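Local coordinates for lantibiotic dehydratase (Microbispora corallina, PDB 5EHK), which probably dehydrates serine and threonine residues of the precursor peptide of the lantibiotic NAI-107, using glutamyl-tRNA to activate their hydroxyl groups, at residues V194-Q200 with E279-L285; V570-P574 with S594-P598; A250-A254 with V268-L272; P235-I240 with V257-F261. All blocks are in the same frame, centred on the assembly; numbering follows the deposited sequence.

Contact 1 (V194-Q200 with E279-L285)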
loop_
_atom_site.group_PDB
_atom_site.type_symbol
_atom_site.label_atom_id
_atom_site.label_comp_id
_atom_site.label_asym_id
_atom_site.label_seq_id
_atom_site.Cartn_x
_atom_site.Cartn_y
_atom_site.Cartn_z
ATOM N N VAL A 194 16.101 23.236 -45.374
ATOM C CA VAL A 194 16.429 23.063 -43.963
ATOM C C VAL A 194 17.024 21.679 -43.664
ATOM O O VAL A 194 17.013 20.775 -44.515
ATOM C CB VAL A 194 15.178 23.236 -43.097
ATOM C CG1 VAL A 194 14.444 24.518 -43.478
ATOM C CG2 VAL A 194 14.263 22.034 -43.273
ATOM N N THR A 195 17.516 21.513 -42.440
ATOM C CA THR A 195 18.015 20.225 -41.974
ATOM C C THR A 195 16.922 19.402 -41.266
ATOM O O THR A 195 15.985 19.964 -40.693
ATOM C CB THR A 195 19.206 20.422 -41.019
ATOM O OG1 THR A 195 18.834 21.284 -39.935
ATOM C CG2 THR A 195 20.392 21.024 -41.759
ATOM N N VAL A 196 17.031 18.074 -41.316
ATOM C CA VAL A 196 16.107 17.199 -40.573
ATOM C C VAL A 196 16.899 16.195 -39.728
ATOM O O VAL A 196 18.073 15.905 -40.027
ATOM C CB VAL A 196 15.137 16.421 -41.491
ATOM C CG1 VAL A 196 14.242 17.380 -42.245
ATOM C CG2 VAL A 196 15.904 15.549 -42.455
ATOM N N GLN A 197 16.271 15.683 -38.669
ATOM C CA GLN A 197 16.889 14.636 -37.857
ATOM C C GLN A 197 15.859 13.698 -37.278
ATOM O O GLN A 197 14.681 14.059 -37.150
ATOM C CB GLN A 197 17.725 15.209 -36.726
ATOM C CG GLN A 197 16.940 15.649 -35.510
ATOM C CD GLN A 197 17.807 16.424 -34.533
ATOM O OE1 GLN A 197 17.843 17.650 -34.552
ATOM N NE2 GLN A 197 18.512 15.711 -33.678
ATOM N N ALA A 198 16.292 12.484 -36.934
ATOM C CA ALA A 198 15.375 11.516 -36.337
ATOM C C ALA A 198 14.970 11.965 -34.945
ATOM O O ALA A 198 15.800 12.414 -34.159
ATOM C CB ALA A 198 15.987 10.146 -36.287
ATOM N N HIS A 199 13.679 11.885 -34.664
ATOM C CA HIS A 199 13.147 12.149 -33.335
ATOM C C HIS A 199 13.936 11.275 -32.362
ATOM O O HIS A 199 14.189 10.106 -32.639
ATOM C CB HIS A 199 11.669 11.767 -33.300
ATOM C CG HIS A 199 10.942 12.255 -32.083
ATOM N ND1 HIS A 199 11.227 11.808 -30.810
ATOM C CD2 HIS A 199 9.907 13.114 -31.955
ATOM C CE1 HIS A 199 10.419 12.398 -29.948
ATOM N NE2 HIS A 199 9.605 13.190 -30.618
ATOM N N GLN A 200 14.356 11.833 -31.238
ATOM C CA GLN A 200 15.315 11.125 -30.404
ATOM C C GLN A 200 14.686 9.967 -29.603
ATOM O O GLN A 200 15.384 9.110 -29.071
ATOM C CB GLN A 200 16.090 12.108 -29.519
ATOM C CG GLN A 200 16.926 13.126 -30.294
ATOM C CD GLN A 200 16.203 14.474 -30.529
ATOM O OE1 GLN A 200 15.000 14.615 -30.288
ATOM N NE2 GLN A 200 16.955 15.470 -30.986
ATOM N N GLU A 279 5.985 13.290 -37.221
ATOM C CA GLU A 279 6.978 13.557 -36.198
ATOM C C GLU A 279 7.961 12.412 -36.014
ATOM O O GLU A 279 8.510 12.249 -34.939
ATOM C CB GLU A 279 6.319 13.939 -34.875
ATOM C CG GLU A 279 6.009 15.412 -34.798
ATOM C CD GLU A 279 5.410 15.808 -33.482
ATOM O OE1 GLU A 279 4.748 14.951 -32.864
ATOM O OE2 GLU A 279 5.593 16.974 -33.074
ATOM N N LEU A 280 8.154 11.604 -37.055
ATOM C CA LEU A 280 9.248 10.644 -37.078
ATOM C C LEU A 280 10.521 11.430 -37.386
ATOM O O LEU A 280 11.629 10.994 -37.074
ATOM C CB LEU A 280 9.029 9.586 -38.160
ATOM C CG LEU A 280 7.857 8.614 -38.016
ATOM C CD1 LEU A 280 8.081 7.387 -38.863
ATOM C CD2 LEU A 280 7.664 8.229 -36.582
ATOM N N LEU A 281 10.356 12.581 -38.029
ATOM C CA LEU A 281 11.460 13.510 -38.233
ATOM C C LEU A 281 11.138 14.850 -37.606
ATOM O O LEU A 281 9.977 15.162 -37.356
ATOM C CB LEU A 281 11.793 13.694 -39.707
ATOM C CG LEU A 281 12.494 12.538 -40.402
ATOM C CD1 LEU A 281 12.427 12.727 -41.911
ATOM C CD2 LEU A 281 13.929 12.463 -39.931
ATOM N N ILE A 282 12.182 15.612 -37.306
ATOM C CA ILE A 282 12.047 16.946 -36.746
ATOM C C ILE A 282 12.818 17.900 -37.641
ATOM O O ILE A 282 14.035 17.736 -37.801
ATOM C CB ILE A 282 12.654 17.018 -35.348
ATOM C CG1 ILE A 282 11.889 16.099 -34.389
ATOM C CG2 ILE A 282 12.657 18.452 -34.861
ATOM C CD1 ILE A 282 12.436 16.070 -32.971
ATOM N N THR A 283 12.120 18.871 -38.240
ATOM C CA THR A 283 12.775 19.821 -39.152
ATOM C C THR A 283 13.406 20.933 -38.338
ATOM O O THR A 283 12.981 21.181 -37.209
ATOM C CB THR A 283 11.812 20.421 -40.217
ATOM O OG1 THR A 283 10.917 21.355 -39.598
ATOM C CG2 THR A 283 10.992 19.328 -40.872
ATOM N N ALA A 284 14.429 21.580 -38.891
ATOM C CA ALA A 284 15.083 22.695 -38.207
ATOM C C ALA A 284 14.132 23.887 -38.071
ATOM O O ALA A 284 14.344 24.776 -37.247
ATOM C CB ALA A 284 16.350 23.104 -38.935
ATOM N N LEU A 285 13.073 23.881 -38.874
ATOM C CA LEU A 285 12.052 24.914 -38.806
ATOM C C LEU A 285 11.465 25.115 -37.409
ATOM O O LEU A 285 11.214 26.244 -36.994
ATOM C CB LEU A 285 10.942 24.649 -39.826
ATOM C CG LEU A 285 11.381 24.841 -41.275
ATOM C CD1 LEU A 285 10.248 24.492 -42.217
ATOM C CD2 LEU A 285 11.831 26.272 -41.474
HETATM O O HOH W 1 16.431 18.943 -36.780
#
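Strands 195-198 and 281-283 pair antiparallel. Gln197 and Ile282 form the hydrogen-bonded pair: Gln197 N gives to Ile282 O at 3.2 Å, and Ile282 N gives to Gln197 O at 2.9 Å. Further bonds lie to either side, Ala284 N to Thr195 O at 2.9 Å and His199 N to Leu280 O at 3.3 Å. A water also gives to Ile282 O and to Gln197 OE1, its oxygen 2.9 Å from each. Gln197 OE1 also takes the amide of Asp599, Gln200 OE1 accepts Gly596 N, Gln200 NE2 gives to Leu597 O, and Thr283 OG1 is hydrogen-bonded to Glu185 OE2. On one sheet face Val196 CG1 is 4.0 Å from Thr283 CG2. Ile282 CD1 packs on His199 CD2 at 4.0 Å. At one end, Val194 CG1 packs on Leu285 CD2 at 3.7 Å. Strand 195-198 is central in a three-stranded sheet, beside 248-249. Backbone hydrogen bonds set the pairing, while the glutamine amides are bonded to the 596-599 loop.

Contact 2 (V570-P574 with S594-P598)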
loop_
_atom_site.group_PDB
_atom_site.type_symbol
_atom_site.label_atom_id
_atom_site.label_comp_id
_atom_site.label_asym_id
_atom_site.label_seq_id
_atom_site.Cartn_x
_atom_site.Cartn_y
_atom_site.Cartn_z
ATOM N N VAL A 570 18.969 19.517 -20.247
ATOM C CA VAL A 570 17.982 18.775 -21.026
ATOM C C VAL A 570 17.023 19.810 -21.550
ATOM O O VAL A 570 16.634 20.693 -20.810
ATOM C CB VAL A 570 17.260 17.693 -20.183
ATOM C CG1 VAL A 570 17.204 18.085 -18.730
ATOM C CG2 VAL A 570 15.861 17.408 -20.720
ATOM N N ALA A 571 16.671 19.726 -22.828
ATOM C CA ALA A 571 15.664 20.605 -23.417
ATOM C C ALA A 571 14.573 19.754 -24.060
ATOM O O ALA A 571 14.872 18.828 -24.825
ATOM C CB ALA A 571 16.312 21.538 -24.466
ATOM N N PHE A 572 13.316 20.025 -23.744
ATOM C CA PHE A 572 12.236 19.218 -24.322
ATOM C C PHE A 572 11.016 20.046 -24.752
ATOM O O PHE A 572 10.786 21.152 -24.253
ATOM C CB PHE A 572 11.781 18.171 -23.316
ATOM C CG PHE A 572 11.165 18.762 -22.099
ATOM C CD1 PHE A 572 9.833 19.142 -22.095
ATOM C CD2 PHE A 572 11.923 18.969 -20.963
ATOM C CE1 PHE A 572 9.270 19.718 -20.980
ATOM C CE2 PHE A 572 11.375 19.534 -19.843
ATOM C CZ PHE A 572 10.043 19.909 -19.843
ATOM N N ILE A 573 10.202 19.496 -25.642
ATOM C CA ILE A 573 8.969 20.177 -25.989
ATOM C C ILE A 573 7.892 19.894 -24.945
ATOM O O ILE A 573 7.580 18.749 -24.659
ATOM C CB ILE A 573 8.478 19.820 -27.410
ATOM C CG1 ILE A 573 7.268 20.689 -27.765
ATOM C CG2 ILE A 573 8.150 18.339 -27.518
ATOM C CD1 ILE A 573 7.586 22.176 -27.839
ATOM N N PRO A 574 7.354 20.944 -24.324
ATOM C CA PRO A 574 6.358 20.618 -23.294
ATOM C C PRO A 574 5.035 20.157 -23.904
ATOM O O PRO A 574 4.762 20.454 -25.065
ATOM C CB PRO A 574 6.194 21.945 -22.539
ATOM C CG PRO A 574 7.471 22.727 -22.831
ATOM C CD PRO A 574 7.828 22.340 -24.234
ATOM N N SER A 594 18.815 17.276 -26.390
ATOM C CA SER A 594 17.538 17.613 -26.989
ATOM C C SER A 594 16.687 16.373 -26.952
ATOM O O SER A 594 17.145 15.301 -27.361
ATOM C CB SER A 594 17.732 18.052 -28.433
ATOM O OG SER A 594 18.764 19.010 -28.538
ATOM N N VAL A 595 15.463 16.514 -26.451
ATOM C CA VAL A 595 14.483 15.434 -26.466
ATOM C C VAL A 595 13.192 15.881 -27.126
ATOM O O VAL A 595 12.428 16.646 -26.543
ATOM C CB VAL A 595 14.145 14.982 -25.064
ATOM C CG1 VAL A 595 13.256 13.774 -25.126
ATOM C CG2 VAL A 595 15.409 14.696 -24.297
ATOM N N GLY A 596 12.957 15.444 -28.355
ATOM C CA GLY A 596 11.740 15.826 -29.055
ATOM C C GLY A 596 11.816 17.199 -29.703
ATOM O O GLY A 596 10.785 17.750 -30.082
ATOM N N LEU A 597 13.034 17.742 -29.808
ATOM C CA LEU A 597 13.329 19.046 -30.401
ATOM C C LEU A 597 14.604 18.909 -31.222
ATOM O O LEU A 597 15.385 18.012 -30.958
ATOM C CB LEU A 597 13.582 20.097 -29.322
ATOM C CG LEU A 597 12.456 20.458 -28.379
ATOM C CD1 LEU A 597 13.034 21.235 -27.232
ATOM C CD2 LEU A 597 11.434 21.268 -29.130
ATOM N N PRO A 598 14.825 19.793 -32.216
ATOM C CA PRO A 598 16.053 19.720 -33.022
ATOM C C PRO A 598 17.251 20.122 -32.206
ATOM O O PRO A 598 17.060 20.711 -31.152
ATOM C CB PRO A 598 15.830 20.782 -34.092
ATOM C CG PRO A 598 14.918 21.762 -33.433
ATOM C CD PRO A 598 13.989 20.942 -32.610
#
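Leu597 is the apolar centre. Leu597 CD2 lies 3.7 Å from Ile573 CB, and Leu597 CD1 lies 3.4 Å from the backbone C of Phe572 and 4.3 Å from Ala571 CB. On the opposite face of the sheet Phe572 CB meets Val595 CB at 4.3 Å, and Phe572 then carries its ring away from this partner toward Ala649 and Pro646. The two strands run parallel and belong to a beta-alpha-beta unit made of strand 566-572, helix 577-580 and strand 591-595, at neighbouring positions in a mixed sheet. Gly596 follows directly after the second strand. At its phi/psi of 82/14° a CB would be jammed against the carbonyl O of Val595, and that CB would also crowd Ile573. The backbone bond Val595 N to Ala571 O, 2.9 Å long, fixes the pairing. Beside it Phe572 CA makes a CA-H...O contact with Val595 O at 3.4 Å. At the polar edge Ser594 OG bonds to Glu605 and Arg592, and Gln200 bonds to Gly596 N and Leu597 O.

Contact 3 (A250-A254 with V268-L272)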
loop_
_atom_site.group_PDB
_atom_site.type_symbol
_atom_site.label_atom_id
_atom_site.label_comp_id
_atom_site.label_asym_id
_atom_site.label_seq_id
_atom_site.Cartn_x
_atom_site.Cartn_y
_atom_site.Cartn_z
ATOM N N ALA A 250 18.196 18.201 -45.603
ATOM C CA ALA A 250 17.140 17.311 -46.107
ATOM C C ALA A 250 17.293 16.978 -47.579
ATOM O O ALA A 250 17.015 15.861 -48.000
ATOM C CB ALA A 250 15.775 17.892 -45.844
ATOM N N GLY A 251 17.749 17.952 -48.358
ATOM C CA GLY A 251 17.943 17.754 -49.784
ATOM C C GLY A 251 19.002 16.709 -50.081
ATOM O O GLY A 251 18.707 15.728 -50.750
ATOM N N ARG A 252 20.208 16.892 -49.542
ATOM C CA ARG A 252 21.288 15.918 -49.708
ATOM C C ARG A 252 20.845 14.535 -49.218
ATOM O O ARG A 252 21.225 13.508 -49.789
ATOM C CB ARG A 252 22.549 16.366 -48.949
ATOM C CG ARG A 252 23.112 17.711 -49.402
ATOM C CD ARG A 252 24.291 18.215 -48.565
ATOM N NE ARG A 252 24.880 19.416 -49.171
ATOM C CZ ARG A 252 26.049 19.960 -48.822
ATOM N NH1 ARG A 252 26.781 19.417 -47.854
ATOM N NH2 ARG A 252 26.494 21.051 -49.445
ATOM N N LEU A 253 20.020 14.515 -48.175
ATOM C CA LEU A 253 19.492 13.266 -47.638
ATOM C C LEU A 253 18.577 12.578 -48.644
ATOM O O LEU A 253 18.716 11.382 -48.908
ATOM C CB LEU A 253 18.736 13.512 -46.327
ATOM C CG LEU A 253 18.059 12.270 -45.737
ATOM C CD1 LEU A 253 19.068 11.378 -45.096
ATOM C CD2 LEU A 253 16.985 12.641 -44.717
ATOM N N ALA A 254 17.636 13.340 -49.194
ATOM C CA ALA A 254 16.641 12.794 -50.112
ATOM C C ALA A 254 17.267 12.261 -51.398
ATOM O O ALA A 254 16.730 11.331 -52.017
ATOM C CB ALA A 254 15.571 13.830 -50.426
ATOM N N VAL A 268 10.924 10.363 -52.858
ATOM C CA VAL A 268 11.615 10.233 -51.591
ATOM C C VAL A 268 11.407 11.460 -50.713
ATOM O O VAL A 268 11.207 11.343 -49.507
ATOM C CB VAL A 268 13.126 10.003 -51.822
ATOM C CG1 VAL A 268 13.935 10.224 -50.544
ATOM C CG2 VAL A 268 13.358 8.614 -52.387
ATOM N N THR A 269 11.485 12.640 -51.316
ATOM C CA THR A 269 11.245 13.886 -50.589
ATOM C C THR A 269 9.823 13.943 -50.017
ATOM O O THR A 269 9.604 14.504 -48.939
ATOM C CB THR A 269 11.586 15.131 -51.443
ATOM O OG1 THR A 269 13.012 15.253 -51.544
ATOM C CG2 THR A 269 11.038 16.397 -50.813
ATOM N N GLY A 270 8.866 13.336 -50.713
ATOM C CA GLY A 270 7.515 13.246 -50.187
ATOM C C GLY A 270 7.433 12.275 -49.013
ATOM O O GLY A 270 6.524 12.349 -48.167
ATOM N N LEU A 271 8.402 11.363 -48.953
ATOM C CA LEU A 271 8.523 10.447 -47.830
ATOM C C LEU A 271 9.075 11.193 -46.615
ATOM O O LEU A 271 8.518 11.094 -45.521
ATOM C CB LEU A 271 9.422 9.260 -48.193
ATOM C CG LEU A 271 9.327 8.098 -47.211
ATOM C CD1 LEU A 271 7.889 7.936 -46.726
ATOM C CD2 LEU A 271 9.840 6.816 -47.842
ATOM N N LEU A 272 10.149 11.954 -46.816
ATOM C CA LEU A 272 10.671 12.824 -45.770
ATOM C C LEU A 272 9.580 13.748 -45.213
ATOM O O LEU A 272 9.569 14.056 -44.014
ATOM C CB LEU A 272 11.838 13.662 -46.290
ATOM C CG LEU A 272 13.108 12.950 -46.752
ATOM C CD1 LEU A 272 14.225 13.955 -46.946
ATOM C CD2 LEU A 272 13.543 11.887 -45.776
#
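Small residues of helix 250-254 meet larger ones of helix 268-272. The short axes come within 9.8 Å and their directions differ by 128°. Ala254 is the closest bump. Ala254 CB fits between three side chains of the other helix: it is 3.1 Å from Thr269 OG1, 3.7 Å from Leu272 CD1 and 4.0 Å from Val268 CG1. In return Leu272 fills the shallow hollow that Ala250 and Ala254 make one turn apart. Leu272 CD1 lies 3.5 Å from Ala250 O and 4.4 Å from Ala250 CB. The other methyl, Leu272 CD2, turns to Leu253 CD2 at 3.7 Å. Val268 CG1 lies 3.3 Å from Ala254 O. Ala250 O accepts Ala254 N within its own helix at 2.9 Å. The contact between the two segments is one of apolar packing, with no hydrogen bond. Two successive helices at this angle are consistent with the helix-turn-helix part of a winged-helix fold. Around them, Leu272 also packs on Ile240, and Leu253 on Ala243, both of helix 235-243. Ala250 and Leu253 rest on Val196 of strand 195-198, and Ala250 shares a backbone hydrogen bond with Val194.

Contact 4 (P235-I240 with V257-F261)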
loop_
_atom_site.group_PDB
_atom_site.type_symbol
_atom_site.label_atom_id
_atom_site.label_comp_id
_atom_site.label_asym_id
_atom_site.label_seq_id
_atom_site.Cartn_x
_atom_site.Cartn_y
_atom_site.Cartn_z
ATOM N N PRO A 235 12.689 -0.772 -45.534
ATOM C CA PRO A 235 14.108 -0.460 -45.720
ATOM C C PRO A 235 14.376 1.001 -46.047
ATOM O O PRO A 235 15.432 1.513 -45.689
ATOM C CB PRO A 235 14.519 -1.344 -46.897
ATOM C CG PRO A 235 13.552 -2.430 -46.931
ATOM C CD PRO A 235 12.270 -1.932 -46.343
ATOM N N VAL A 236 13.461 1.651 -46.760
ATOM C CA VAL A 236 13.647 3.062 -47.125
ATOM C C VAL A 236 13.513 3.941 -45.884
ATOM O O VAL A 236 14.321 4.845 -45.648
ATOM C CB VAL A 236 12.624 3.540 -48.149
ATOM C CG1 VAL A 236 13.148 4.814 -48.822
ATOM C CG2 VAL A 236 12.378 2.462 -49.174
ATOM N N VAL A 237 12.440 3.681 -45.137
ATOM C CA VAL A 237 12.176 4.296 -43.843
ATOM C C VAL A 237 13.355 4.142 -42.871
ATOM O O VAL A 237 13.755 5.119 -42.232
ATOM C CB VAL A 237 10.861 3.731 -43.219
ATOM C CG1 VAL A 237 10.793 3.981 -41.717
ATOM C CG2 VAL A 237 9.630 4.288 -43.934
ATOM N N ALA A 238 13.929 2.940 -42.780
ATOM C CA ALA A 238 15.040 2.702 -41.852
ATOM C C ALA A 238 16.326 3.426 -42.259
ATOM O O ALA A 238 17.050 3.952 -41.392
ATOM C CB ALA A 238 15.301 1.227 -41.694
ATOM N N GLU A 239 16.586 3.475 -43.569
ATOM C CA GLU A 239 17.751 4.177 -44.119
ATOM C C GLU A 239 17.668 5.678 -43.864
ATOM O O GLU A 239 18.681 6.340 -43.592
ATOM C CB GLU A 239 17.865 3.925 -45.625
ATOM C CG GLU A 239 19.135 4.481 -46.252
ATOM C CD GLU A 239 20.344 3.606 -46.002
ATOM O OE1 GLU A 239 20.153 2.438 -45.609
ATOM O OE2 GLU A 239 21.485 4.089 -46.169
ATOM N N ILE A 240 16.453 6.209 -43.965
ATOM C CA ILE A 240 16.222 7.624 -43.756
ATOM C C ILE A 240 16.568 7.947 -42.314
ATOM O O ILE A 240 17.394 8.829 -42.033
ATOM C CB ILE A 240 14.758 7.993 -44.062
ATOM C CG1 ILE A 240 14.527 8.001 -45.581
ATOM C CG2 ILE A 240 14.417 9.341 -43.463
ATOM C CD1 ILE A 240 13.110 8.267 -46.005
ATOM N N VAL A 257 19.226 8.695 -50.607
ATOM C CA VAL A 257 18.242 7.614 -50.470
ATOM C C VAL A 257 17.656 7.206 -51.824
ATOM O O VAL A 257 17.396 6.033 -52.079
ATOM C CB VAL A 257 17.103 7.977 -49.467
ATOM C CG1 VAL A 257 16.053 6.873 -49.405
ATOM C CG2 VAL A 257 17.672 8.229 -48.076
ATOM N N ALA A 258 17.455 8.189 -52.690
ATOM C CA ALA A 258 16.980 7.931 -54.043
ATOM C C ALA A 258 17.969 7.083 -54.839
ATOM O O ALA A 258 17.567 6.217 -55.614
ATOM C CB ALA A 258 16.729 9.237 -54.760
ATOM N N GLN A 259 19.260 7.364 -54.670
ATOM C CA GLN A 259 20.300 6.595 -55.347
ATOM C C GLN A 259 20.324 5.148 -54.867
ATOM O O GLN A 259 19.973 4.232 -55.618
ATOM C CB GLN A 259 21.673 7.238 -55.131
ATOM C CG GLN A 259 21.900 8.500 -55.944
ATOM C CD GLN A 259 23.313 9.019 -55.801
ATOM O OE1 GLN A 259 23.994 8.722 -54.816
ATOM N NE2 GLN A 259 23.771 9.788 -56.786
ATOM N N ARG A 260 20.727 4.972 -53.606
ATOM C CA ARG A 260 20.815 3.673 -52.931
ATOM C C ARG A 260 19.644 2.740 -53.249
ATOM O O ARG A 260 19.829 1.550 -53.488
ATOM C CB ARG A 260 20.946 3.877 -51.410
ATOM C CG ARG A 260 20.480 2.692 -50.549
ATOM C CD ARG A 260 21.602 1.692 -50.275
ATOM N NE ARG A 260 21.121 0.499 -49.586
ATOM C CZ ARG A 260 20.464 -0.489 -50.191
ATOM N NH1 ARG A 260 20.217 -0.428 -51.491
ATOM N NH2 ARG A 260 20.052 -1.548 -49.506
ATOM N N PHE A 261 18.441 3.285 -53.262
ATOM C CA PHE A 261 17.255 2.485 -53.517
ATOM C C PHE A 261 16.776 2.613 -54.971
ATOM O O PHE A 261 15.711 2.098 -55.330
ATOM C CB PHE A 261 16.142 2.882 -52.545
ATOM C CG PHE A 261 16.410 2.509 -51.108
ATOM C CD1 PHE A 261 16.026 1.269 -50.614
ATOM C CD2 PHE A 261 17.020 3.402 -50.247
ATOM C CE1 PHE A 261 16.255 0.916 -49.281
ATOM C CE2 PHE A 261 17.253 3.058 -48.913
ATOM C CZ PHE A 261 16.863 1.809 -48.429
#
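Val257 comes first and points toward helix 235-240. Val257 CG1 packs on Val236 CG1 at 3.6 Å, and Val257 CG2 lies 4.0 Å from Ile240 CG1. Val257 CG2 is also 4.4 Å from Glu239 CG, so Val257 sits among three residues of one helix face. Val257 O accepts a backbone hydrogen bond from Phe261 N at 3.2 Å, which closes the last turn. Arg260 turns its CB toward the other helix but makes no close contact. Arg260 NE stays 4.5 Å from Glu239 OE1, too far for a salt bridge though the charges are opposite. Phe261 follows the helix and makes the broadest contact. Val236 CA lies over one face of the Phe261 ring, 4.1 Å from the centroid and 26° off the normal, a CH-pi contact. Glu239 CB meets the ring edge, 3.5 Å from Phe261 CE2. Phe261 CE1 is 3.7 Å from Pro235 CB, and Phe261 CZ lies 3.1 Å from Pro235 O. Pro235 O accepts a backbone hydrogen bond from Glu239 N at 3.1 Å; Phe261 CZ only touches it. Val236 also packs on Leu271, and Ile240 on Leu272, both of helix 267-278. Three helices beside a small antiparallel sheet are consistent with the winged-helix, PqqD-like recognition element that binds leader peptides in related lantibiotic dehydratases.

From the N terminus, contact 1 opens first at 194-200. Its loop closes only at 279-285, and contacts 3 and 4 both fall within it. Contact 4 opens at 235-240, and contact 3 opens at 250-254 before 257-261 closes contact 4. Contact 3 then closes at 268-272, so the two cross. They share helix 250-260, and together bring helices 235-243, 250-260 and 267-278 into one bundle. Strand 281-283 follows the last helix and completes the small sheet beside them. Contact 2 comes later, in series, and closes a short loop in another sheet. The Gln200 side chain joins contact 1 to contact 2, so the small sheet meets the larger sheet. Contacts 3 and 4 do not touch contact 2.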